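Long-range contact in capsular polysaccharide biosynthesis protein (Burkholderia pseudomallei, PDB 4BQO), which binds coenzyme A and probably acts as an enzyme in the biosynthesis of the bacterial capsular polysaccharide: residues K238-P243 with N258-L263. The protein carries 1 engineered substitution. Numbering follows the deposited sequence. Where two conformers were deposited one is given.
Sequences KMSLYP and NEYQVL
K238 pairs with Q261 through two backbone hydrogen bonds, K238 N to Q261 O at 2.8 Å and Q261 N to K238 O at 3.0 Å; this reciprocal, nearly straight pair is an antiparallel hydrogen-bonded bridge. K238 O also accepts from a water that donates to E259 O, which links the two segments just beyond the backbone bridge. Beside this bridge the K238 and Q261 side chains run alongside each other, pointing the same way, with CE of K238 3.8 Å from NE2 of Q261. A water joins K238 NZ to Q261 OE1, while Q261 NE2 also donates to V236 O. M239 starts away from the strand but bends at chi2 and chi3, which brings its thioether back to the Y260 ring. SD lies 5.1 Å from the ring centroid and 88° off the normal, a Met-aromatic contact at the edge, and CE continues to CG1 of V262. S240 takes the ring's face instead: CB sits 3.7 Å from the Y260 centroid and only 10° off the normal, a CH-pi contact. In the conformer given here, with OG anti to the backbone N (chi1 -176°), the hydroxyl donates to N258 O at 2.8 Å, and a water donating to OG and L241 O accepts from N258 N. Y242 adds a marginal approach to Y260 OH, its own hydroxyl being hydrogen-bonded to D122 and Y138. Y260 also stacks on Y272 of helix 269-281, joining the strand to that helix. A single antiparallel bridge, prolonged by side chains and waters, thus adds the loop to strand 260-262 of the 260-267 beta hairpin, with the M239 side chain about 14 Å from bound coenzyme A.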
ATOM      1  N   LYS A 238       2.931  11.339  -0.978  1.00 14.44           N
ATOM      2  CA  LYS A 238       1.474  11.539  -1.005  1.00 14.12           C
ATOM      3  C   LYS A 238       1.079  11.871  -2.439  1.00 14.62           C
ATOM      4  O   LYS A 238       1.398  12.942  -2.956  1.00 18.66           O
ATOM      5  CB  LYS A 238       1.059  12.667  -0.058  1.00 15.78           C
ATOM      6  CG  LYS A 238       1.550  12.448   1.379  1.00 15.93           C
ATOM      7  CD  LYS A 238       1.068  13.501   2.333  1.00 16.27           C
ATOM      8  CE  LYS A 238       1.448  13.147   3.779  1.00 16.99           C
ATOM      9  NZ  LYS A 238       0.951  14.160   4.741  1.00 23.32           N
ATOM     10  N   MET A 239       0.372  10.956  -3.071  1.00 14.11           N
ATOM     11  CA  MET A 239      -0.067  11.138  -4.446  1.00 13.45           C
ATOM     12  C   MET A 239      -1.283  12.013  -4.472  1.00 14.98           C
ATOM     13  O   MET A 239      -2.115  11.954  -3.578  1.00 16.30           O
ATOM     14  CB  MET A 239      -0.392   9.769  -5.034  1.00 14.13           C
ATOM     15  CG  MET A 239       0.827   8.883  -5.294  1.00 16.16           C
ATOM     16  SD  MET A 239       1.891   9.599  -6.580  1.00 18.20           S
ATOM     17  CE  MET A 239       3.253  10.231  -5.627  1.00 22.66           C
ATOM     18  N   SER A 240      -1.424  12.772  -5.541  1.00 13.62           N
ATOM     19  CA  SER A 240      -2.536  13.721  -5.680  0.64 14.53           C
ATOM     20  C   SER A 240      -3.643  13.108  -6.530  1.00 17.20           C
ATOM     21  O   SER A 240      -3.364  12.459  -7.538  1.00 18.53           O
ATOM     22  CB  SER A 240      -2.026  14.963  -6.392  0.64 14.16           C
ATOM     23  OG  SER A 240      -3.031  15.957  -6.479  0.64 16.55           O
ATOM     24  N   LEU A 241      -4.905  13.322  -6.140  1.00 15.39           N
ATOM     25  CA  LEU A 241      -6.013  12.778  -6.992  1.00 14.18           C
ATOM     26  C   LEU A 241      -6.294  13.709  -8.165  1.00 14.47           C
ATOM     27  O   LEU A 241      -6.206  14.959  -8.063  1.00 16.39           O
ATOM     28  CB  LEU A 241      -7.284  12.675  -6.170  1.00 15.69           C
ATOM     29  CG  LEU A 241      -7.407  11.519  -5.169  1.00 16.03           C
ATOM     30  CD1 LEU A 241      -6.605  11.792  -3.899  1.00 16.11           C
ATOM     31  CD2 LEU A 241      -8.869  11.284  -4.890  1.00 18.73           C
ATOM     32  N   TYR A 242      -6.635  13.093  -9.299  1.00 13.82           N
ATOM     33  CA  TYR A 242      -6.852  13.875 -10.518  1.00 14.89           C
ATOM     34  C   TYR A 242      -8.098  14.757 -10.392  1.00 14.62           C
ATOM     35  O   TYR A 242      -9.044  14.403  -9.641  1.00 15.02           O
ATOM     36  CB  TYR A 242      -7.049  12.960 -11.727  1.00 16.48           C
ATOM     37  CG  TYR A 242      -5.753  12.605 -12.440  1.00 14.68           C
ATOM     38  CD1 TYR A 242      -4.657  12.095 -11.734  1.00 17.36           C
ATOM     39  CD2 TYR A 242      -5.620  12.853 -13.792  1.00 16.71           C
ATOM     40  CE1 TYR A 242      -3.438  11.804 -12.391  1.00 16.95           C
ATOM     41  CE2 TYR A 242      -4.431  12.544 -14.467  1.00 18.66           C
ATOM     42  CZ  TYR A 242      -3.359  12.021 -13.748  1.00 18.55           C
ATOM     43  OH  TYR A 242      -2.202  11.701 -14.434  1.00 18.30           O
ATOM     44  N   PRO A 243      -8.136  15.824 -11.176  1.00 16.31           N
ATOM     45  CA  PRO A 243      -9.329  16.704 -11.174  1.00 16.91           C
ATOM     46  C   PRO A 243     -10.560  15.891 -11.561  1.00 17.53           C
ATOM     47  O   PRO A 243     -10.456  14.888 -12.255  1.00 17.90           O
ATOM     48  CB  PRO A 243      -9.012  17.732 -12.288  1.00 18.82           C
ATOM     49  CG  PRO A 243      -7.541  17.743 -12.406  1.00 20.27           C
ATOM     50  CD  PRO A 243      -7.090  16.317 -12.099  1.00 16.37           C
ATOM     51  N   ASN A 258      -4.179  18.960  -6.146  1.00 16.91           N
ATOM     52  CA  ASN A 258      -3.264  19.235  -5.040  1.00 14.79           C
ATOM     53  C   ASN A 258      -1.798  18.991  -5.460  1.00 17.12           C
ATOM     54  O   ASN A 258      -1.462  18.224  -6.393  1.00 17.39           O
ATOM     55  CB  ASN A 258      -3.534  18.237  -3.889  1.00 18.78           C
ATOM     56  CG  ASN A 258      -4.706  18.633  -2.984  1.00 28.46           C
ATOM     57  OD1 ASN A 258      -5.332  19.653  -3.188  1.00 28.25           O
ATOM     58  ND2 ASN A 258      -5.001  17.805  -1.982  1.00 28.17           N
ATOM     59  N   GLU A 259      -0.920  19.705  -4.787  1.00 16.60           N
ATOM     60  CA  GLU A 259       0.512  19.433  -4.866  0.70 15.07           C
ATOM     61  C   GLU A 259       0.781  17.988  -4.500  1.00 16.92           C
ATOM     62  O   GLU A 259       0.086  17.411  -3.631  1.00 19.31           O
ATOM     63  CB  GLU A 259       1.284  20.341  -3.883  0.70 17.53           C
ATOM     64  CG  GLU A 259       1.298  21.810  -4.274  0.70 23.04           C
ATOM     65  CD  GLU A 259       2.209  22.649  -3.392  0.70 33.60           C
ATOM     66  OE1 GLU A 259       1.978  22.661  -2.169  0.70 39.54           O
ATOM     67  OE2 GLU A 259       3.161  23.269  -3.927  0.70 34.80           O
ATOM     68  N   TYR A 260       1.779  17.396  -5.140  1.00 15.01           N
ATOM     69  CA  TYR A 260       2.297  16.085  -4.718  1.00 14.40           C
ATOM     70  C   TYR A 260       3.295  16.228  -3.586  1.00 14.96           C
ATOM     71  O   TYR A 260       3.944  17.250  -3.481  1.00 16.17           O
ATOM     72  CB  TYR A 260       2.984  15.375  -5.876  1.00 14.66           C
ATOM     73  CG  TYR A 260       2.058  14.880  -6.980  1.00 14.18           C
ATOM     74  CD1 TYR A 260       1.496  15.782  -7.921  1.00 13.39           C
ATOM     75  CD2 TYR A 260       1.801  13.510  -7.125  1.00 13.54           C
ATOM     76  CE1 TYR A 260       0.682  15.302  -8.929  1.00 14.75           C
ATOM     77  CE2 TYR A 260       0.978  13.031  -8.143  1.00 14.60           C
ATOM     78  CZ  TYR A 260       0.445  13.938  -9.050  1.00 14.74           C
ATOM     79  OH  TYR A 260      -0.322  13.464 -10.077  1.00 16.82           O
ATOM     80  N   GLN A 261       3.390  15.228  -2.715  1.00 14.67           N
ATOM     81  CA  GLN A 261       4.552  15.143  -1.815  1.00 13.99           C
ATOM     82  C   GLN A 261       5.368  13.937  -2.225  1.00 15.80           C
ATOM     83  O   GLN A 261       4.824  12.847  -2.366  1.00 16.67           O
ATOM     84  CB  GLN A 261       4.119  15.017  -0.374  1.00 16.33           C
ATOM     85  CG  GLN A 261       5.310  14.884   0.578  1.00 16.63           C
ATOM     86  CD  GLN A 261       4.894  15.058   2.020  1.00 14.50           C
ATOM     87  OE1 GLN A 261       4.390  16.106   2.393  1.00 18.89           O
ATOM     88  NE2 GLN A 261       5.052  14.002   2.827  1.00 15.21           N
ATOM     89  N   VAL A 262       6.670  14.123  -2.451  1.00 15.52           N
ATOM     90  CA  VAL A 262       7.528  13.011  -2.784  1.00 16.80           C
ATOM     91  C   VAL A 262       8.769  13.117  -1.917  1.00 17.86           C
ATOM     92  O   VAL A 262       9.424  14.179  -1.897  1.00 18.93           O
ATOM     93  CB  VAL A 262       7.879  12.998  -4.295  1.00 21.94           C
ATOM     94  CG1 VAL A 262       6.684  12.463  -5.082  1.00 26.72           C
ATOM     95  CG2 VAL A 262       8.277  14.377  -4.786  1.00 30.87           C
ATOM     96  N   LEU A 263       9.043  12.057  -1.163  1.00 17.97           N
ATOM     97  CA  LEU A 263      10.210  12.049  -0.261  1.00 16.48           C
ATOM     98  C   LEU A 263      10.159  13.269   0.661  1.00 17.61           C
ATOM     99  O   LEU A 263      11.187  13.973   0.894  1.00 18.35           O
ATOM    100  CB  LEU A 263      11.502  11.964  -1.082  1.00 22.74           C
ATOM    101  CG  LEU A 263      11.536  10.714  -1.970  1.00 29.24           C
ATOM    102  CD1 LEU A 263      12.795  10.688  -2.828  1.00 30.15           C
ATOM    103  CD2 LEU A 263      11.412   9.431  -1.166  1.00 34.24           C
TER
HETATM  104  O   HOH W   1       4.119  14.307   5.584  1.00 21.17           O
HETATM  105  O   HOH W   2      -0.586  15.185  -2.452  1.00 26.00           O
HETATM  106  O   HOH W   3       2.283  16.561   4.167  1.00 28.67           O
HETATM  107  O   HOH W   4      -5.897  16.694  -6.050  1.00 19.88           O